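Local coordinates for cellulosomal-scaffolding protein A (Clostridium thermocellum, PDB 4B9F) that probably binds crystalline cellulose as the family 3a carbohydrate-binding module of the scaffolding subunit that organises the cellulosome, at residues K3-N8 against Q21-N26; T52-H57 against R112-D117. All coordinates share one frame; numbering follows the deposited sequence.

Contact 1 (K3-N8 against Q21-N26); sequences KVEFYN and QFKVTN
The F22 ring takes F6 on one face and V4 at its edge. CD1 of F6 stands over the middle of that face while F22 CG lies in the plane of the F6 ring, so the pair is T-shaped, with centroids 4.8 Å apart and planes at 64°. V4 CG1 reaches the rim of F22 at CD2, 4.0 Å away. CG of F6 is anti to its backbone N (chi1 180°), whereas CG of F22 is anti to its carbonyl carbon (chi1 -79°); these torsions turn the two rings toward each other across the strands. On the other side of the sheet, the Y7 ring carries Q21 CG over one face, a CH-pi contact with CG 4.0 Å from the ring centroid. The amide of Q21 turns elsewhere, its NE2 bonding to N19 O.

E5 and K23 run side by side, but E5 OE2 and K23 NZ remain 4.3 Å apart, beyond a salt bridge. A water lies within hydrogen-bonding distance of E5 OE2 (2.7 Å), K23 O and T25 OG1; with more acceptors around it than protons, not all these bonds need form at once. K23 O also accepts the backbone amide of E5.

Reciprocal backbone bonds join K3 with T25, E5 with K23 and Y7 with Q21, alternating with the non-hydrogen-bonded pairs V4-V24 and F6-F22. F22 and V24 also touch L39 of the facing sheet, and F6 meets Y41 and W138. This pattern, an apolar inner face backed by a polar outer one, is characteristic of a beta-sandwich, here the jelly-roll of a family 3 module.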
loop_
_atom_site.group_PDB
_atom_site.type_symbol
_atom_site.label_atom_id
_atom_site.label_comp_id
_atom_site.label_asym_id
_atom_site.label_seq_id
_atom_site.Cartn_x
_atom_site.Cartn_y
_atom_site.Cartn_z
ATOM N N LYS A 3 2.583 12.273 -4.809
ATOM C CA LYS A 3 1.655 11.642 -5.734
ATOM C C LYS A 3 1.652 10.151 -5.427
ATOM O O LYS A 3 2.706 9.566 -5.177
ATOM C CB LYS A 3 2.121 11.863 -7.175
ATOM C CG LYS A 3 1.351 11.061 -8.217
ATOM C CD LYS A 3 1.713 11.468 -9.642
ATOM C CE LYS A 3 3.151 11.115 -9.998
ATOM N NZ LYS A 3 3.428 11.372 -11.443
ATOM N N VAL A 4 0.475 9.539 -5.448
ATOM C CA VAL A 4 0.365 8.106 -5.208
ATOM C C VAL A 4 -0.267 7.447 -6.423
ATOM O O VAL A 4 -1.302 7.902 -6.912
ATOM C CB VAL A 4 -0.479 7.797 -3.957
ATOM C CG1 VAL A 4 -0.623 6.287 -3.778
ATOM C CG2 VAL A 4 0.137 8.453 -2.718
ATOM N N GLU A 5 0.384 6.400 -6.924
ATOM C CA GLU A 5 -0.163 5.587 -7.986
ATOM C C GLU A 5 -0.266 4.168 -7.450
ATOM O O GLU A 5 0.450 3.791 -6.519
ATOM C CB GLU A 5 0.751 5.619 -9.199
ATOM C CG GLU A 5 0.937 6.992 -9.783
ATOM C CD GLU A 5 2.012 6.982 -10.836
ATOM O OE1 GLU A 5 1.696 6.697 -12.007
ATOM O OE2 GLU A 5 3.181 7.232 -10.488
ATOM N N PHE A 6 -1.154 3.385 -8.045
ATOM C CA PHE A 6 -1.552 2.136 -7.439
ATOM C C PHE A 6 -2.145 1.177 -8.464
ATOM O O PHE A 6 -2.755 1.609 -9.438
ATOM C CB PHE A 6 -2.618 2.413 -6.367
ATOM C CG PHE A 6 -3.081 1.169 -5.701
ATOM C CD1 PHE A 6 -2.327 0.617 -4.686
ATOM C CD2 PHE A 6 -4.208 0.490 -6.154
ATOM C CE1 PHE A 6 -2.683 -0.579 -4.118
ATOM C CE2 PHE A 6 -4.581 -0.712 -5.588
ATOM C CZ PHE A 6 -3.813 -1.254 -4.571
ATOM N N TYR A 7 -1.970 -0.123 -8.232
ATOM C CA TYR A 7 -2.830 -1.135 -8.851
ATOM C C TYR A 7 -2.693 -2.451 -8.097
ATOM O O TYR A 7 -1.735 -2.641 -7.336
ATOM C CB TYR A 7 -2.541 -1.338 -10.350
ATOM C CG TYR A 7 -1.251 -2.067 -10.692
ATOM C CD1 TYR A 7 -0.011 -1.514 -10.390
ATOM C CD2 TYR A 7 -1.278 -3.283 -11.376
ATOM C CE1 TYR A 7 1.178 -2.175 -10.731
ATOM C CE2 TYR A 7 -0.103 -3.946 -11.715
ATOM C CZ TYR A 7 1.120 -3.393 -11.393
ATOM O OH TYR A 7 2.281 -4.056 -11.745
ATOM N N ASN A 8 -3.661 -3.344 -8.296
ATOM C CA ASN A 8 -3.572 -4.724 -7.800
ATOM C C ASN A 8 -3.010 -5.598 -8.900
ATOM O O ASN A 8 -3.533 -5.604 -10.014
ATOM C CB ASN A 8 -4.950 -5.243 -7.406
ATOM C CG ASN A 8 -5.465 -4.595 -6.147
ATOM O OD1 ASN A 8 -6.034 -3.503 -6.191
ATOM N ND2 ASN A 8 -5.237 -5.239 -5.009
ATOM N N GLN A 21 0.021 -2.899 -5.125
ATOM C CA GLN A 21 1.254 -2.297 -5.641
ATOM C C GLN A 21 1.146 -0.783 -5.518
ATOM O O GLN A 21 0.233 -0.186 -6.088
ATOM C CB GLN A 21 1.465 -2.657 -7.117
ATOM C CG GLN A 21 1.158 -4.102 -7.470
ATOM C CD GLN A 21 2.215 -5.063 -6.990
ATOM O OE1 GLN A 21 3.391 -4.946 -7.351
ATOM N NE2 GLN A 21 1.801 -6.039 -6.187
ATOM N N PHE A 22 2.061 -0.165 -4.771
ATOM C CA PHE A 22 2.062 1.283 -4.590
ATOM C C PHE A 22 3.300 1.903 -5.206
ATOM O O PHE A 22 4.397 1.329 -5.134
ATOM C CB PHE A 22 2.097 1.646 -3.101
ATOM C CG PHE A 22 0.775 1.552 -2.385
ATOM C CD1 PHE A 22 0.385 0.374 -1.772
ATOM C CD2 PHE A 22 -0.044 2.673 -2.262
ATOM C CE1 PHE A 22 -0.818 0.296 -1.076
ATOM C CE2 PHE A 22 -1.236 2.601 -1.573
ATOM C CZ PHE A 22 -1.624 1.415 -0.977
ATOM N N LYS A 23 3.147 3.103 -5.754
ATOM C CA LYS A 23 4.304 3.910 -6.138
ATOM C C LYS A 23 4.063 5.329 -5.666
ATOM O O LYS A 23 3.086 5.965 -6.074
ATOM C CB LYS A 23 4.547 3.884 -7.649
ATOM C CG LYS A 23 5.799 4.665 -8.069
ATOM C CD LYS A 23 6.343 4.222 -9.421
ATOM C CE LYS A 23 5.327 4.381 -10.521
ATOM N NZ LYS A 23 5.992 4.239 -11.852
ATOM N N VAL A 24 4.944 5.824 -4.806
ATOM C CA VAL A 24 4.762 7.139 -4.203
ATOM C C VAL A 24 5.900 8.041 -4.652
ATOM O O VAL A 24 7.075 7.699 -4.486
ATOM C CB VAL A 24 4.763 7.040 -2.662
ATOM C CG1 VAL A 24 4.563 8.422 -2.033
ATOM C CG2 VAL A 24 3.705 6.057 -2.184
ATOM N N THR A 25 5.557 9.187 -5.234
ATOM C CA THR A 25 6.558 10.096 -5.773
ATOM C C THR A 25 6.539 11.410 -5.003
ATOM O O THR A 25 5.474 11.978 -4.765
ATOM C CB THR A 25 6.294 10.376 -7.269
ATOM O OG1 THR A 25 6.285 9.136 -7.993
ATOM C CG2 THR A 25 7.362 11.296 -7.841
ATOM N N ASN A 26 7.719 11.898 -4.630
ATOM C CA ASN A 26 7.835 13.198 -3.974
ATOM C C ASN A 26 7.875 14.292 -5.027
ATOM O O ASN A 26 8.884 14.461 -5.713
ATOM C CB ASN A 26 9.093 13.261 -3.108
ATOM C CG ASN A 26 9.194 14.548 -2.306
ATOM O OD1 ASN A 26 8.422 15.492 -2.512
ATOM N ND2 ASN A 26 10.148 14.596 -1.385
HETATM O O HOH W 1 3.827 8.073 -7.960
#

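Contact 2 (T52-H57 against R112-D117); sequences TFWCDH and RFAKND
D56 OD1 is gripped by R112 and by a water that bridges the two side chains. R112 NE donates to D56 OD1 at 2.9 Å with an almost linear N-H...O angle of 179°, within the guanidinium plane and onto the syn lone pair. The water donates to D56 OD1, its O 2.6 Å from that atom, and accepts from R112 NH2. Carboxylate and guanidinium are nearly coplanar. A bend at chi3 (57°) folds the R112 chain so that W54 CE3 lies over one face of its guanidinium, 3.4 Å from R112 NH1, with the two planes 17° apart.

At the other end, T52 OG1 donates to N116 OD1 (2.7 Å), and a second water links this hydroxyl to N116 ND2. The backbones pair through both bonds between T52 and A114, and through W54 N to R112 O (2.9 Å); the return bond from R112 N is weak.

F53 and F113 point to the opposite side of the sheet from W54 and R112. There F53 packs on V74, F78, L92 and I94, and F113 on F78, L92 and Y43, so strands 51-61 and 106-115 here lie against the second sheet.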
loop_
_atom_site.group_PDB
_atom_site.type_symbol
_atom_site.label_atom_id
_atom_site.label_comp_id
_atom_site.label_asym_id
_atom_site.label_seq_id
_atom_site.Cartn_x
_atom_site.Cartn_y
_atom_site.Cartn_z
ATOM N N THR A 52 -1.205 -11.904 7.571
ATOM C CA THR A 52 0.205 -11.514 7.564
ATOM C C THR A 52 0.524 -10.795 6.262
ATOM O O THR A 52 -0.005 -11.144 5.203
ATOM C CB THR A 52 1.132 -12.746 7.704
ATOM O OG1 THR A 52 0.718 -13.525 8.827
ATOM C CG2 THR A 52 2.585 -12.331 7.916
ATOM N N PHE A 53 1.372 -9.779 6.368
ATOM C CA PHE A 53 1.867 -9.000 5.232
ATOM C C PHE A 53 3.341 -9.259 4.982
ATOM O O PHE A 53 4.146 -9.327 5.920
ATOM C CB PHE A 53 1.688 -7.494 5.525
ATOM C CG PHE A 53 2.420 -6.591 4.550
ATOM C CD1 PHE A 53 1.807 -6.174 3.380
ATOM C CD2 PHE A 53 3.728 -6.175 4.794
ATOM C CE1 PHE A 53 2.477 -5.363 2.475
ATOM C CE2 PHE A 53 4.408 -5.361 3.896
ATOM C CZ PHE A 53 3.778 -4.958 2.732
ATOM N N TRP A 54 3.713 -9.378 3.714
ATOM C CA TRP A 54 5.118 -9.371 3.338
ATOM C C TRP A 54 5.282 -8.462 2.140
ATOM O O TRP A 54 4.398 -8.384 1.293
ATOM C CB TRP A 54 5.603 -10.776 2.963
ATOM C CG TRP A 54 5.211 -11.843 3.945
ATOM C CD1 TRP A 54 5.893 -12.238 5.072
ATOM C CD2 TRP A 54 4.047 -12.671 3.873
ATOM N NE1 TRP A 54 5.208 -13.254 5.706
ATOM C CE2 TRP A 54 4.076 -13.541 4.984
ATOM C CE3 TRP A 54 2.976 -12.754 2.976
ATOM C CZ2 TRP A 54 3.072 -14.489 5.214
ATOM C CZ3 TRP A 54 1.982 -13.684 3.209
ATOM C CH2 TRP A 54 2.036 -14.542 4.320
ATOM N N CYS A 55 6.406 -7.768 2.052
ATOM C CA CYS A 55 6.713 -7.048 0.824
ATOM C C CYS A 55 7.574 -7.928 -0.089
ATOM O O CYS A 55 8.635 -8.383 0.331
ATOM C CB CYS A 55 7.436 -5.747 1.150
ATOM S SG CYS A 55 7.789 -4.743 -0.288
ATOM N N ASP A 56 7.116 -8.165 -1.321
ATOM C CA ASP A 56 7.887 -8.946 -2.307
ATOM C C ASP A 56 9.134 -8.184 -2.752
ATOM O O ASP A 56 10.189 -8.764 -3.035
ATOM C CB ASP A 56 7.075 -9.199 -3.587
ATOM C CG ASP A 56 5.927 -10.165 -3.405
ATOM O OD1 ASP A 56 5.902 -10.913 -2.404
ATOM O OD2 ASP A 56 5.060 -10.197 -4.322
ATOM N N HIS A 57 8.995 -6.871 -2.872
ATOM C CA HIS A 57 10.036 -6.038 -3.446
ATOM C C HIS A 57 9.685 -4.586 -3.185
ATOM O O HIS A 57 8.559 -4.167 -3.426
ATOM C CB HIS A 57 10.114 -6.257 -4.960
ATOM C CG HIS A 57 11.046 -5.317 -5.650
ATOM N ND1 HIS A 57 12.382 -5.238 -5.331
ATOM C CD2 HIS A 57 10.834 -4.403 -6.624
ATOM C CE1 HIS A 57 12.961 -4.324 -6.090
ATOM N NE2 HIS A 57 12.043 -3.804 -6.887
ATOM N N ARG A 112 2.035 -7.847 -0.376
ATOM C CA ARG A 112 1.302 -9.094 -0.470
ATOM C C ARG A 112 0.782 -9.457 0.907
ATOM O O ARG A 112 1.500 -9.320 1.906
ATOM C CB ARG A 112 2.223 -10.203 -0.984
ATOM C CG ARG A 112 1.536 -11.540 -1.186
ATOM C CD ARG A 112 2.408 -12.457 -2.032
ATOM N NE ARG A 112 3.721 -12.632 -1.432
ATOM C CZ ARG A 112 3.990 -13.520 -0.476
ATOM N NH1 ARG A 112 3.035 -14.331 -0.033
ATOM N NH2 ARG A 112 5.216 -13.602 0.037
ATOM N N PHE A 113 -0.457 -9.922 0.978
ATOM C CA PHE A 113 -0.958 -10.415 2.259
ATOM C C PHE A 113 -1.921 -11.579 2.098
ATOM O O PHE A 113 -2.528 -11.763 1.037
ATOM C CB PHE A 113 -1.498 -9.296 3.166
ATOM C CG PHE A 113 -2.735 -8.600 2.666
ATOM C CD1 PHE A 113 -3.995 -9.079 3.003
ATOM C CD2 PHE A 113 -2.648 -7.413 1.945
ATOM C CE1 PHE A 113 -5.147 -8.402 2.615
ATOM C CE2 PHE A 113 -3.795 -6.740 1.545
ATOM C CZ PHE A 113 -5.044 -7.239 1.876
ATOM N N ALA A 114 -2.040 -12.367 3.161
ATOM C CA ALA A 114 -2.883 -13.545 3.152
ATOM C C ALA A 114 -3.371 -13.838 4.552
ATOM O O ALA A 114 -2.781 -13.388 5.543
ATOM C CB ALA A 114 -2.095 -14.739 2.641
ATOM N N LYS A 115 -4.441 -14.612 4.629
ATOM C CA LYS A 115 -4.893 -15.149 5.904
ATOM C C LYS A 115 -3.967 -16.288 6.309
ATOM O O LYS A 115 -3.421 -16.990 5.452
ATOM C CB LYS A 115 -6.324 -15.649 5.789
ATOM C CG LYS A 115 -7.312 -14.523 5.536
ATOM C CD LYS A 115 -8.672 -15.067 5.189
ATOM C CE LYS A 115 -9.664 -13.946 5.056
ATOM N NZ LYS A 115 -11.033 -14.406 4.709
ATOM N N ASN A 116 -3.781 -16.479 7.607
ATOM C CA ASN A 116 -2.804 -17.468 8.042
ATOM C C ASN A 116 -3.208 -18.902 7.699
ATOM O O ASN A 116 -2.358 -19.795 7.660
ATOM C CB ASN A 116 -2.463 -17.280 9.525
ATOM C CG ASN A 116 -1.688 -15.979 9.790
ATOM O OD1 ASN A 116 -1.426 -15.196 8.867
ATOM N ND2 ASN A 116 -1.340 -15.732 11.052
ATOM N N ASP A 117 -4.491 -19.114 7.419
ATOM C CA ASP A 117 -4.974 -20.426 6.990
ATOM C C ASP A 117 -5.128 -20.519 5.466
ATOM O O ASP A 117 -5.606 -21.523 4.944
ATOM C CB ASP A 117 -6.283 -20.796 7.709
ATOM C CG ASP A 117 -7.467 -19.960 7.256
ATOM O OD1 ASP A 117 -7.263 -18.928 6.589
ATOM O OD2 ASP A 117 -8.613 -20.335 7.582
HETATM O O HOH W 2 0.315 -13.054 11.587
HETATM O O HOH W 3 7.169 -11.634 -0.289
#

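In the fold
Both segments of contact 1 come earlier in the chain than either segment of contact 2, yet both contacts belong to one six-stranded antiparallel sheet. Strand 106-115 joins them: it neighbours strand 20-26 of contact 1 on one side and strand 51-61 of contact 2 on the other. The centres are 19 Å apart and lie on opposite sides of the chain's centre; the nearest atoms, about 6 Å apart, do not touch. Each contact sends aromatic side chains toward the facing five-stranded sheet, so together they supply two separate patches of the sandwich core. Pairing of strands remote in sequence, with 54 residues between the segments of contact 2, fits a jelly-roll topology.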